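Local coordinates for protein tyrosine--tRNA ligase (Pyrococcus horikoshii, PDB 2CYC) that probably catalyses the two-step attachment of tyrosine to its tRNA, activating the amino acid with ATP to tyrosyl-AMP before transfer to the acceptor end, at residues A260-D265 with R271-K276; E294-R299 with A344-N349. One frame throughout, in Å; residues are numbered along the deposited sequence.

Contact 1: A260-D265 with R271-K276; sequences AVFIHD and RQKLRK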
loop_
_atom_site.group_PDB
_atom_site.type_symbol
_atom_site.label_atom_id
_atom_site.label_comp_id
_atom_site.label_asym_id
_atom_site.label_seq_id
_atom_site.Cartn_x
_atom_site.Cartn_y
_atom_site.Cartn_z
ATOM N N ALA A 260 -18.884 -28.678 6.273
ATOM C CA ALA A 260 -17.475 -28.793 5.961
ATOM C C ALA A 260 -16.892 -29.820 6.914
ATOM O O ALA A 260 -17.291 -29.898 8.070
ATOM C CB ALA A 260 -16.787 -27.453 6.150
ATOM N N VAL A 261 -15.964 -30.631 6.426
ATOM C CA VAL A 261 -15.338 -31.607 7.290
ATOM C C VAL A 261 -13.934 -31.102 7.609
ATOM O O VAL A 261 -13.202 -30.666 6.716
ATOM C CB VAL A 261 -15.273 -32.988 6.621
ATOM C CG1 VAL A 261 -14.391 -33.929 7.445
ATOM C CG2 VAL A 261 -16.694 -33.566 6.496
ATOM N N PHE A 262 -13.582 -31.140 8.890
ATOM C CA PHE A 262 -12.275 -30.696 9.351
ATOM C C PHE A 262 -11.374 -31.900 9.606
ATOM O O PHE A 262 -11.847 -32.991 9.946
ATOM C CB PHE A 262 -12.446 -29.832 10.598
ATOM C CG PHE A 262 -13.385 -28.670 10.386
ATOM C CD1 PHE A 262 -14.608 -28.616 11.037
ATOM C CD2 PHE A 262 -13.052 -27.644 9.505
ATOM C CE1 PHE A 262 -15.488 -27.552 10.814
ATOM C CE2 PHE A 262 -13.928 -26.576 9.276
ATOM C CZ PHE A 262 -15.143 -26.532 9.930
ATOM N N ILE A 263 -10.074 -31.708 9.427
ATOM C CA ILE A 263 -9.126 -32.803 9.572
ATOM C C ILE A 263 -9.211 -33.556 10.893
ATOM O O ILE A 263 -8.931 -34.753 10.935
ATOM C CB ILE A 263 -7.666 -32.323 9.339
ATOM C CG1 ILE A 263 -7.301 -31.211 10.321
ATOM C CG2 ILE A 263 -7.503 -31.841 7.903
ATOM C CD1 ILE A 263 -5.852 -30.762 10.177
ATOM N N HIS A 264 -9.608 -32.869 11.963
ATOM C CA HIS A 264 -9.720 -33.519 13.260
ATOM C C HIS A 264 -11.153 -33.832 13.701
ATOM O O HIS A 264 -11.393 -34.111 14.877
ATOM C CB HIS A 264 -9.014 -32.674 14.329
ATOM C CG HIS A 264 -9.208 -31.203 14.150
ATOM N ND1 HIS A 264 -10.442 -30.598 14.255
ATOM C CD2 HIS A 264 -8.337 -30.226 13.800
ATOM C CE1 HIS A 264 -10.325 -29.313 13.972
ATOM N NE2 HIS A 264 -9.057 -29.061 13.691
ATOM N N ASP A 265 -12.112 -33.789 12.780
ATOM C CA ASP A 265 -13.493 -34.122 13.154
ATOM C C ASP A 265 -13.552 -35.571 13.669
ATOM O O ASP A 265 -12.862 -36.456 13.154
ATOM C CB ASP A 265 -14.441 -33.977 11.956
ATOM C CG ASP A 265 -14.927 -32.545 11.755
ATOM O OD1 ASP A 265 -14.743 -31.712 12.674
ATOM O OD2 ASP A 265 -15.509 -32.261 10.683
ATOM N N ARG A 271 -19.367 -39.167 10.068
ATOM C CA ARG A 271 -20.493 -39.963 9.577
ATOM C C ARG A 271 -21.715 -39.072 9.433
ATOM O O ARG A 271 -22.427 -39.118 8.423
ATOM C CB ARG A 271 -20.812 -41.120 10.537
ATOM C CG ARG A 271 -19.701 -42.151 10.619
ATOM C CD ARG A 271 -19.994 -43.262 11.617
ATOM N NE ARG A 271 -18.863 -44.181 11.647
ATOM C CZ ARG A 271 -18.158 -44.469 12.737
ATOM N NH1 ARG A 271 -18.476 -43.920 13.904
ATOM N NH2 ARG A 271 -17.104 -45.274 12.647
ATOM N N GLN A 272 -21.944 -38.243 10.445
ATOM C CA GLN A 272 -23.089 -37.347 10.442
ATOM C C GLN A 272 -23.062 -36.385 9.259
ATOM O O GLN A 272 -24.067 -36.222 8.563
ATOM C CB GLN A 272 -23.132 -36.550 11.747
ATOM C CG GLN A 272 -24.375 -35.693 11.896
ATOM C CD GLN A 272 -24.101 -34.391 12.634
ATOM O OE1 GLN A 272 -23.393 -33.510 12.127
ATOM N NE2 GLN A 272 -24.657 -34.264 13.840
ATOM N N LYS A 273 -21.917 -35.743 9.029
ATOM C CA LYS A 273 -21.807 -34.797 7.922
ATOM C C LYS A 273 -21.972 -35.455 6.549
ATOM O O LYS A 273 -22.670 -34.917 5.682
ATOM C CB LYS A 273 -20.476 -34.046 8.000
ATOM C CG LYS A 273 -20.417 -33.061 9.164
ATOM C CD LYS A 273 -19.066 -32.370 9.261
ATOM C CE LYS A 273 -19.029 -31.421 10.457
ATOM N NZ LYS A 273 -17.718 -30.723 10.601
ATOM N N LEU A 274 -21.334 -36.604 6.333
ATOM C CA LEU A 274 -21.487 -37.285 5.047
ATOM C C LEU A 274 -22.928 -37.728 4.870
ATOM O O LEU A 274 -23.478 -37.689 3.765
ATOM C CB LEU A 274 -20.552 -38.495 4.959
ATOM C CG LEU A 274 -19.249 -38.232 4.194
ATOM C CD1 LEU A 274 -19.558 -37.957 2.714
ATOM C CD2 LEU A 274 -18.528 -37.041 4.825
ATOM N N ARG A 275 -23.533 -38.141 5.980
ATOM C CA ARG A 275 -24.922 -38.591 5.999
ATOM C C ARG A 275 -25.869 -37.535 5.434
ATOM O O ARG A 275 -26.746 -37.851 4.629
ATOM C CB ARG A 275 -25.324 -38.935 7.433
ATOM C CG ARG A 275 -26.717 -39.500 7.597
ATOM C CD ARG A 275 -27.021 -39.692 9.076
ATOM N NE ARG A 275 -26.050 -40.574 9.725
ATOM C CZ ARG A 275 -25.455 -40.314 10.890
ATOM N NH1 ARG A 275 -24.586 -41.181 11.406
ATOM N NH2 ARG A 275 -25.724 -39.185 11.539
ATOM N N LYS A 276 -25.683 -36.278 5.831
ATOM C CA LYS A 276 -26.554 -35.227 5.311
ATOM C C LYS A 276 -26.050 -34.518 4.071
ATOM O O LYS A 276 -26.698 -33.605 3.574
ATOM C CB LYS A 276 -26.881 -34.185 6.395
ATOM C CG LYS A 276 -26.177 -34.365 7.715
ATOM C CD LYS A 276 -27.080 -33.922 8.854
ATOM C CE LYS A 276 -26.292 -33.584 10.108
ATOM N NZ LYS A 276 -25.360 -32.427 9.902
#
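In the loop that follows the KMSKS motif of this class I synthetase, Lys273 reaches back from helix 267-276 to clasp residues 260-265. Its chain runs extended beyond CG, which carries the ammonium well away from the helix. There Lys273 NZ donates to Ala260 O at 2.7 Å, approaching within 17° of the line of the carbonyl bond, and forms a salt bridge with Asp265 OD2, also 2.7 Å away. Pro257 O is a third acceptor. Asp265 OD2 meets Lys273 NZ on its syn side, 34° out of the carboxylate plane; from the opposite face Phe262 N donates to the same Asp265 OD2, 2.9 Å away and nearly straight. Asp265 also closes a type I turn with Phe262, its N bonding to Phe262 O. The methylenes of Lys273 serve as an apolar arm, Lys273 CD lying 3.8 Å from Val261 CG2, while Leu274 CD2 touches that same methyl. A lysine suits this place because its long greasy stem can be buried while its tip gathers several oxygens. One carboxylate oxygen thus ties the turn to the helix, and the pairing of opposite charges probably favours a protonated Lys273 and an ionised Asp265 despite their burial.

Contact 2: E294-R299 with A344-N349; sequences EYIIFR and AEYLIN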
loop_
_atom_site.group_PDB
_atom_site.type_symbol
_atom_site.label_atom_id
_atom_site.label_comp_id
_atom_site.label_asym_id
_atom_site.label_seq_id
_atom_site.Cartn_x
_atom_site.Cartn_y
_atom_site.Cartn_z
ATOM N N GLU A 294 -13.577 -38.162 -6.253
ATOM C CA GLU A 294 -12.629 -37.983 -7.335
ATOM C C GLU A 294 -11.282 -37.414 -6.904
ATOM O O GLU A 294 -10.244 -37.945 -7.278
ATOM C CB GLU A 294 -13.205 -37.075 -8.422
ATOM C CG GLU A 294 -12.241 -36.930 -9.606
ATOM C CD GLU A 294 -12.804 -36.105 -10.737
ATOM O OE1 GLU A 294 -12.163 -36.059 -11.806
ATOM O OE2 GLU A 294 -13.880 -35.493 -10.561
ATOM N N TYR A 295 -11.301 -36.340 -6.117
ATOM C CA TYR A 295 -10.065 -35.686 -5.698
ATOM C C TYR A 295 -9.349 -36.196 -4.451
ATOM O O TYR A 295 -8.168 -35.924 -4.268
ATOM C CB TYR A 295 -10.319 -34.186 -5.589
ATOM C CG TYR A 295 -10.531 -33.574 -6.948
ATOM C CD1 TYR A 295 -9.444 -33.189 -7.734
ATOM C CD2 TYR A 295 -11.818 -33.438 -7.483
ATOM C CE1 TYR A 295 -9.631 -32.682 -9.024
ATOM C CE2 TYR A 295 -12.017 -32.936 -8.771
ATOM C CZ TYR A 295 -10.920 -32.561 -9.534
ATOM O OH TYR A 295 -11.110 -32.066 -10.807
ATOM N N ILE A 296 -10.050 -36.929 -3.595
ATOM C CA ILE A 296 -9.412 -37.468 -2.402
ATOM C C ILE A 296 -9.157 -38.963 -2.589
ATOM O O ILE A 296 -8.008 -39.400 -2.718
ATOM C CB ILE A 296 -10.279 -37.237 -1.126
ATOM C CG1 ILE A 296 -10.469 -35.729 -0.890
ATOM C CG2 ILE A 296 -9.604 -37.867 0.090
ATOM C CD1 ILE A 296 -11.239 -35.376 0.387
ATOM N N ILE A 297 -10.235 -39.740 -2.650
ATOM C CA ILE A 297 -10.126 -41.190 -2.791
ATOM C C ILE A 297 -9.372 -41.668 -4.041
ATOM O O ILE A 297 -8.564 -42.592 -3.958
ATOM C CB ILE A 297 -11.532 -41.833 -2.719
ATOM C CG1 ILE A 297 -12.169 -41.472 -1.366
ATOM C CG2 ILE A 297 -11.433 -43.351 -2.892
ATOM C CD1 ILE A 297 -13.595 -41.969 -1.161
ATOM N N PHE A 298 -9.627 -41.052 -5.193
ATOM C CA PHE A 298 -8.920 -41.441 -6.414
ATOM C C PHE A 298 -7.865 -40.410 -6.788
ATOM O O PHE A 298 -7.634 -40.137 -7.969
ATOM C CB PHE A 298 -9.894 -41.633 -7.590
ATOM C CG PHE A 298 -10.779 -42.826 -7.433
ATOM C CD1 PHE A 298 -12.013 -42.715 -6.802
ATOM C CD2 PHE A 298 -10.333 -44.087 -7.819
ATOM C CE1 PHE A 298 -12.788 -43.842 -6.548
ATOM C CE2 PHE A 298 -11.097 -45.220 -7.568
ATOM C CZ PHE A 298 -12.327 -45.097 -6.929
ATOM N N ARG A 299 -7.242 -39.821 -5.771
ATOM C CA ARG A 299 -6.200 -38.837 -6.005
ATOM C C ARG A 299 -5.148 -39.514 -6.866
ATOM O O ARG A 299 -4.647 -38.936 -7.820
ATOM C CB ARG A 299 -5.572 -38.391 -4.689
ATOM C CG ARG A 299 -4.458 -37.395 -4.892
ATOM C CD ARG A 299 -4.033 -36.843 -3.574
ATOM N NE ARG A 299 -3.340 -37.830 -2.760
ATOM C CZ ARG A 299 -2.023 -38.004 -2.768
ATOM N NH1 ARG A 299 -1.259 -37.260 -3.555
ATOM N NH2 ARG A 299 -1.471 -38.902 -1.964
ATOM N N ALA A 344 -17.407 -41.902 4.179
ATOM C CA ALA A 344 -17.210 -41.563 5.587
ATOM C C ALA A 344 -16.127 -42.433 6.243
ATOM O O ALA A 344 -15.208 -41.918 6.902
ATOM C CB ALA A 344 -18.520 -41.714 6.353
ATOM N N GLU A 345 -16.244 -43.750 6.071
ATOM C CA GLU A 345 -15.280 -44.683 6.656
ATOM C C GLU A 345 -13.891 -44.452 6.090
ATOM O O GLU A 345 -12.900 -44.490 6.824
ATOM C CB GLU A 345 -15.715 -46.136 6.414
ATOM C CG GLU A 345 -16.974 -46.532 7.184
ATOM C CD GLU A 345 -16.874 -46.183 8.656
ATOM O OE1 GLU A 345 -15.843 -46.533 9.274
ATOM O OE2 GLU A 345 -17.821 -45.560 9.193
ATOM N N TYR A 346 -13.812 -44.216 4.782
ATOM C CA TYR A 346 -12.521 -43.943 4.154
ATOM C C TYR A 346 -11.890 -42.707 4.826
ATOM O O TYR A 346 -10.711 -42.698 5.174
ATOM C CB TYR A 346 -12.702 -43.659 2.659
ATOM C CG TYR A 346 -11.422 -43.212 1.983
ATOM C CD1 TYR A 346 -10.586 -44.129 1.339
ATOM C CD2 TYR A 346 -11.022 -41.880 2.031
ATOM C CE1 TYR A 346 -9.380 -43.723 0.763
ATOM C CE2 TYR A 346 -9.823 -41.463 1.462
ATOM C CZ TYR A 346 -9.008 -42.382 0.834
ATOM O OH TYR A 346 -7.819 -41.948 0.292
ATOM N N LEU A 347 -12.691 -41.659 4.993
ATOM C CA LEU A 347 -12.223 -40.415 5.615
ATOM C C LEU A 347 -11.832 -40.630 7.085
ATOM O O LEU A 347 -10.823 -40.101 7.564
ATOM C CB LEU A 347 -13.325 -39.358 5.508
ATOM C CG LEU A 347 -13.196 -38.206 4.503
ATOM C CD1 LEU A 347 -12.405 -38.611 3.303
ATOM C CD2 LEU A 347 -14.584 -37.723 4.112
ATOM N N ILE A 348 -12.627 -41.418 7.797
ATOM C CA ILE A 348 -12.351 -41.692 9.199
ATOM C C ILE A 348 -10.990 -42.361 9.345
ATOM O O ILE A 348 -10.197 -42.007 10.225
ATOM C CB ILE A 348 -13.440 -42.602 9.801
ATOM C CG1 ILE A 348 -14.734 -41.804 9.964
ATOM C CG2 ILE A 348 -12.971 -43.190 11.132
ATOM C CD1 ILE A 348 -15.928 -42.658 10.392
ATOM N N ASN A 349 -10.709 -43.315 8.465
ATOM C CA ASN A 349 -9.443 -44.025 8.525
ATOM C C ASN A 349 -8.287 -43.185 8.037
ATOM O O ASN A 349 -7.200 -43.212 8.620
ATOM C CB ASN A 349 -9.525 -45.334 7.736
ATOM C CG ASN A 349 -10.446 -46.340 8.400
ATOM O OD1 ASN A 349 -10.379 -46.544 9.616
ATOM N ND2 ASN A 349 -11.309 -46.975 7.613
HETATM O O HOH W 1 -5.992 -39.474 -0.581
#
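Ile297 lays its CG1 over the face of the Tyr346 ring, 3.6 Å from the ring centroid and 13° off the normal, a clear CH-pi contact. The isoleucine and the tyrosine run antiparallel side by side, and Ile297 CD1 continues the overlap toward the base of the ring, 4.0 Å from Tyr346 CG. On the tyrosine, CG stands anti to the backbone N (chi1 173°), and the ring is thereby carried across to helix 288-297. Ile296 joins from another direction: its CG2 comes obliquely to the ring, 3.9 Å from Tyr346 CE2, and also touches Leu347 CD1 at 4.3 Å. That leucine methyl lies at the edge of the neighbouring tyrosine ring, in its plane, so face and edge are both packed by aliphatic carbon. Beta-branched isoleucines suit these places, since each offers broad, fairly rigid hydrocarbon to a flat partner.

The phenol has a polar task as well. A water donates to Ile296 O at 2.9 Å and is hydrogen-bonded to Tyr346 OH at 3.2 Å, joining the hydroxyl to a carbonyl in the last turn of helix 288-297. Tyrosine suits the place because one side chain serves both needs: its ring packs against the isoleucines at the margin of the interface and its hydroxyl reaches the water near the end of the helix. The same carbonyl also accepts from Arg299 N, as the chain leaves the helix after a wider pi-type turn. Beyond the pair, Leu52 and Met53 of helix 48-63 cover Ile296. Here two helices remote in sequence meet through aliphatic and aromatic side chains, the apolar helix-helix packing of the largely helical C-terminal part of a tyrosyl-tRNA synthetase, away from the tyrosine pocket.

Overall arrangement
Both contacts are largely buried, and helix 336-350 connects them: it supplies one side of contact 2, while its other flank receives helix 267-276 of contact 1. Leu274 packs on Ala344 and Leu347, and Arg271 forms a salt bridge with Glu345, so the two contacts, with centres about 12 Å apart, are joined through the packing of helix 267-276 on helix 336-350. Their chemistry differs with their place. Contact 1 fastens an irregular loop beside the KMSKS region, where backbone carbonyls and a carboxylate are gathered by one lysine; contact 2 joins the end of one helix to the body of another, leaving hydrocarbon and an aromatic face to do the work, with one water at the margin.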